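Local coordinates for spore germination protein GerM (PDB 6GZB) that is of unknown biochemical function but affects both sporulation and spore germination, and is built from tandem GerMN domains, at residues V65-L70 with Q335-S340; N98-V103 with A207-S212. All coordinates share one frame; numbering follows the deposited sequence.

Contact 1. Residues V65-L70 with Q335-S340; sequences VVAQTL and QVNTGS
The first torsions of T69 (chi1 -73°) and N337 (chi1 -68°) place the two groups that carry this contact: OG1 of T69 and CG of N337 each stand anti to their own carbonyl carbon, beside the backbone N. From there the T69 hydroxyl donates to the backbone O of V336, with OG1 to O 2.7 Å. The N337 carboxamide meets the strand through ND2, which gives a hydrogen to A67 O at 2.9 Å, and that acceptor lies in the N337 amide plane. The same carbonyl takes a second amide hydrogen from NE2 of Q68, whose side chain bends back at chi2; the two amide planes are 39° apart. Two N-H groups thus grip the oxygen of A67, while OD1 of N337 accepts from the backbone N of Y215.

Backbone bonds supply the rest. T69 N donates to N337 O and G339 N to T69 O, each at 2.9 Å and almost straight. Both bonds use T69 and flank T338, the pattern of a single parallel beta bridge. CA of G339 packs 3.9 Å from CD2 of L70, and a beta carbon here would clash with that methyl. Waters join Q68 NE2 to T338 O and Q68 OE1 to S340 N.

Apolar contact is slight, with A67 CB and V336 CG1 4.1 Å apart. Strand 65-73 pairs along one edge with strand 51-60, through V66 with L58 and Q68 with L56; the segment 335-340, in the loop after strand 330-331, lies along the other edge, next to Y214 of strand 213-223.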
# COMPACT_ATOMS: atom_id res chain seq x y z
N VAL A 65 6.85 -1.63 -5.36
CA VAL A 65 5.48 -1.98 -5.69
C VAL A 65 4.56 -0.90 -5.14
O VAL A 65 4.60 -0.60 -3.95
CB VAL A 65 5.09 -3.36 -5.12
CG1 VAL A 65 3.67 -3.73 -5.50
CG2 VAL A 65 6.08 -4.40 -5.61
N VAL A 66 3.77 -0.30 -6.01
CA VAL A 66 3.03 0.92 -5.68
C VAL A 66 1.67 0.89 -6.37
O VAL A 66 1.57 0.52 -7.53
CB VAL A 66 3.73 2.19 -6.20
CG1 VAL A 66 3.05 3.42 -5.63
CG2 VAL A 66 5.22 2.18 -5.87
N ALA A 67 0.64 1.34 -5.66
CA ALA A 67 -0.69 1.48 -6.24
C ALA A 67 -0.67 2.62 -7.27
O ALA A 67 -0.16 3.70 -6.99
CB ALA A 67 -1.72 1.78 -5.16
N GLN A 68 -1.20 2.34 -8.46
CA GLN A 68 -1.63 3.38 -9.37
C GLN A 68 -3.09 3.16 -9.73
O GLN A 68 -3.46 2.11 -10.24
CB GLN A 68 -0.78 3.39 -10.64
CG GLN A 68 0.65 3.85 -10.40
CD GLN A 68 0.73 5.36 -10.23
OE1 GLN A 68 0.69 6.11 -11.21
NE2 GLN A 68 0.82 5.81 -8.97
N THR A 69 -3.93 4.15 -9.41
CA THR A 69 -5.36 4.02 -9.63
C THR A 69 -5.73 4.50 -11.02
O THR A 69 -5.46 5.64 -11.38
CB THR A 69 -6.17 4.77 -8.55
OG1 THR A 69 -6.08 4.04 -7.32
CG2 THR A 69 -7.63 4.87 -8.95
N LEU A 70 -6.25 3.58 -11.83
CA LEU A 70 -6.34 3.77 -13.27
C LEU A 70 -7.71 3.32 -13.78
O LEU A 70 -8.34 2.46 -13.17
CB LEU A 70 -5.23 2.99 -13.97
CG LEU A 70 -3.83 3.54 -13.73
CD1 LEU A 70 -2.78 2.56 -14.21
CD2 LEU A 70 -3.68 4.90 -14.40
N GLN A 335 -9.56 7.22 -4.01
CA GLN A 335 -8.60 6.80 -5.02
C GLN A 335 -7.19 7.01 -4.50
O GLN A 335 -6.76 8.14 -4.32
CB GLN A 335 -8.81 7.60 -6.31
CG GLN A 335 -10.16 7.36 -6.95
CD GLN A 335 -10.36 8.14 -8.24
OE1 GLN A 335 -9.41 8.63 -8.84
NE2 GLN A 335 -11.61 8.24 -8.66
N VAL A 336 -6.48 5.91 -4.26
CA VAL A 336 -5.08 5.98 -3.85
C VAL A 336 -4.18 6.14 -5.07
O VAL A 336 -4.17 5.29 -5.95
CB VAL A 336 -4.67 4.70 -3.09
CG1 VAL A 336 -3.20 4.76 -2.69
CG2 VAL A 336 -5.57 4.50 -1.88
N ASN A 337 -3.44 7.25 -5.14
CA ASN A 337 -2.44 7.43 -6.20
C ASN A 337 -3.08 7.39 -7.59
O ASN A 337 -2.74 6.55 -8.43
CB ASN A 337 -1.37 6.32 -6.13
CG ASN A 337 -0.50 6.41 -4.90
OD1 ASN A 337 -0.39 7.46 -4.28
ND2 ASN A 337 0.20 5.32 -4.60
N THR A 338 -4.03 8.28 -7.84
CA THR A 338 -4.61 8.39 -9.16
C THR A 338 -3.48 8.58 -10.15
O THR A 338 -2.57 9.36 -9.91
CB THR A 338 -5.59 9.57 -9.25
OG1 THR A 338 -6.64 9.37 -8.30
CG2 THR A 338 -6.21 9.65 -10.65
N GLY A 339 -3.46 7.74 -11.17
CA GLY A 339 -2.39 7.78 -12.16
C GLY A 339 -2.58 8.89 -13.18
O GLY A 339 -3.68 9.41 -13.36
N SER A 340 -1.48 9.28 -13.83
CA SER A 340 -1.53 10.17 -15.00
C SER A 340 -0.91 9.49 -16.21
O SER A 340 0.24 9.06 -16.18
CB SER A 340 -0.78 11.46 -14.72
OG SER A 340 -1.44 12.21 -13.72
O HOH W 1 -0.29 8.78 -8.58
O HOH W 2 1.14 8.52 -12.50

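Contact 2. Residues N98-V103 with A207-S212; sequences NGFRAV and AENEDS
N98 and F100 face N209 and E210 where the beta-hairpin turn between antiparallel strands 198-208 and 213-223, in the second GerMN region, comes up against the start of strand 100-101 in the first. The contact thus joins the tandem domains. The turn holds an Asx motif: N209 OD1 accepts from S212 N at 3.0 Å, with the donor nearly along the C=O axis, and N209 N in turn donates to S212 O.

Direct hydrogen bonding across the segments comes from N98, whose ND2 lies 2.6 Å from OE1 of E210. ND2 approaches from above the carboxylate plane, and the amide and carboxylate planes stand 82° apart; E210 is poorly ordered, so the fine detail is uncertain.

Water-mediated links are two. One water donates to both N98 O and D211 OD2; another donates to G99 O and accepts from N209 ND2. An alanine in place of N209 would probably leave S212 N without its side-chain acceptor and break the water link to G99 O, although the backbone bond to S212 O would remain.

Van der Waals contact includes F100 against N209. Their side chains cross at about a right angle, ring and amide planes 89° apart, and ND2 of N209 lies 3.6 Å from CE1 of F100.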
# COMPACT_ATOMS: atom_id res chain seq x y z
N ASN A 98 3.99 7.11 -16.84
CA ASN A 98 5.44 7.25 -16.91
C ASN A 98 6.06 6.94 -15.55
O ASN A 98 5.58 7.39 -14.51
CB ASN A 98 5.82 8.68 -17.34
CG ASN A 98 5.41 9.00 -18.77
OD1 ASN A 98 5.28 8.11 -19.62
ND2 ASN A 98 5.22 10.28 -19.05
N GLY A 99 7.18 6.23 -15.57
CA GLY A 99 7.93 5.90 -14.36
C GLY A 99 7.43 4.63 -13.69
O GLY A 99 7.80 4.33 -12.55
N PHE A 100 6.57 3.89 -14.38
CA PHE A 100 6.06 2.62 -13.87
C PHE A 100 6.12 1.55 -14.95
O PHE A 100 6.04 1.87 -16.13
CB PHE A 100 4.60 2.78 -13.42
CG PHE A 100 4.43 3.64 -12.22
CD1 PHE A 100 4.32 5.02 -12.35
CD2 PHE A 100 4.43 3.09 -10.95
CE1 PHE A 100 4.18 5.82 -11.23
CE2 PHE A 100 4.32 3.89 -9.83
CZ PHE A 100 4.19 5.25 -9.97
N ARG A 101 6.20 0.29 -14.53
CA ARG A 101 6.14 -0.83 -15.45
C ARG A 101 5.15 -1.89 -14.97
O ARG A 101 4.83 -1.95 -13.79
CB ARG A 101 7.53 -1.46 -15.65
CG ARG A 101 8.14 -2.08 -14.40
CD ARG A 101 9.50 -2.70 -14.70
NE ARG A 101 10.31 -2.99 -13.50
CZ ARG A 101 10.55 -4.21 -13.02
NH1 ARG A 101 10.03 -5.28 -13.60
NH2 ARG A 101 11.29 -4.37 -11.94
N ALA A 102 4.65 -2.69 -15.91
CA ALA A 102 3.76 -3.79 -15.59
C ALA A 102 4.52 -4.90 -14.87
O ALA A 102 5.74 -4.81 -14.69
CB ALA A 102 3.12 -4.32 -16.86
N VAL A 103 3.81 -5.92 -14.44
CA VAL A 103 4.33 -6.84 -13.42
C VAL A 103 4.41 -8.28 -13.91
O VAL A 103 5.40 -8.97 -13.70
CB VAL A 103 3.45 -6.79 -12.15
CG1 VAL A 103 3.95 -7.80 -11.12
CG2 VAL A 103 3.45 -5.40 -11.55
N ALA A 207 6.89 9.60 -2.76
CA ALA A 207 7.79 9.59 -3.91
C ALA A 207 7.23 10.55 -4.95
O ALA A 207 6.10 11.03 -4.82
CB ALA A 207 7.89 8.20 -4.49
N GLU A 208 8.00 10.83 -5.99
CA GLU A 208 7.47 11.63 -7.07
C GLU A 208 8.23 11.41 -8.35
O GLU A 208 9.39 11.02 -8.35
CB GLU A 208 7.46 13.12 -6.71
CG GLU A 208 8.82 13.72 -6.46
CD GLU A 208 8.82 15.22 -6.69
OE1 GLU A 208 7.77 15.86 -6.42
OE2 GLU A 208 9.84 15.75 -7.18
N ASN A 209 7.52 11.61 -9.46
CA ASN A 209 8.15 11.64 -10.76
C ASN A 209 7.69 12.89 -11.52
O ASN A 209 7.09 13.80 -10.94
CB ASN A 209 7.81 10.36 -11.54
CG ASN A 209 6.32 10.11 -11.65
OD1 ASN A 209 5.50 11.03 -11.48
ND2 ASN A 209 5.96 8.87 -11.94
N GLU A 210 8.01 12.94 -12.80
CA GLU A 210 7.65 14.09 -13.63
C GLU A 210 6.20 14.50 -13.40
O GLU A 210 5.93 15.66 -13.15
CB GLU A 210 7.88 13.76 -15.11
CG GLU A 210 7.53 12.33 -15.48
CD GLU A 210 7.37 12.15 -16.97
OE1 GLU A 210 6.21 12.13 -17.45
OE2 GLU A 210 8.40 12.06 -17.67
N ASP A 211 5.27 13.54 -13.42
CA ASP A 211 3.83 13.82 -13.43
C ASP A 211 3.24 14.12 -12.05
O ASP A 211 2.25 14.85 -11.95
CB ASP A 211 3.06 12.64 -14.00
CG ASP A 211 3.46 12.28 -15.41
OD1 ASP A 211 3.62 13.20 -16.25
OD2 ASP A 211 3.52 11.07 -15.70
N SER A 212 3.70 13.41 -11.02
CA SER A 212 2.97 13.42 -9.75
C SER A 212 3.78 12.97 -8.53
O SER A 212 4.85 12.37 -8.65
CB SER A 212 1.70 12.56 -9.85
OG SER A 212 2.02 11.18 -9.99
O HOH W 3 3.59 9.00 -13.52
O HOH W 4 7.87 6.60 -11.02

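In the fold
Contact 1 is largely buried and buries 381 Å², both sides summed, whereas contact 2 lies at the surface with 192 Å². Their centres are 9 Å apart, and both reach the sheet of strands 65-73, 51-60 and 100-101: contact 1 at the outer strand 65-73, contact 2 at the opposite outer strand 100-101. The ring of F100 bridges them, its CZ lying 3.5 Å from CD of Q68. Y214 of strand 213-223 touches V66, Q68 and N337 of the first and F100, A207 and N209 of the second. Both use two bridging waters; the buried one adds four direct hydrogen bonds, two of them backbone to backbone, the surface one a single side-chain bond to a poorly ordered glutamate.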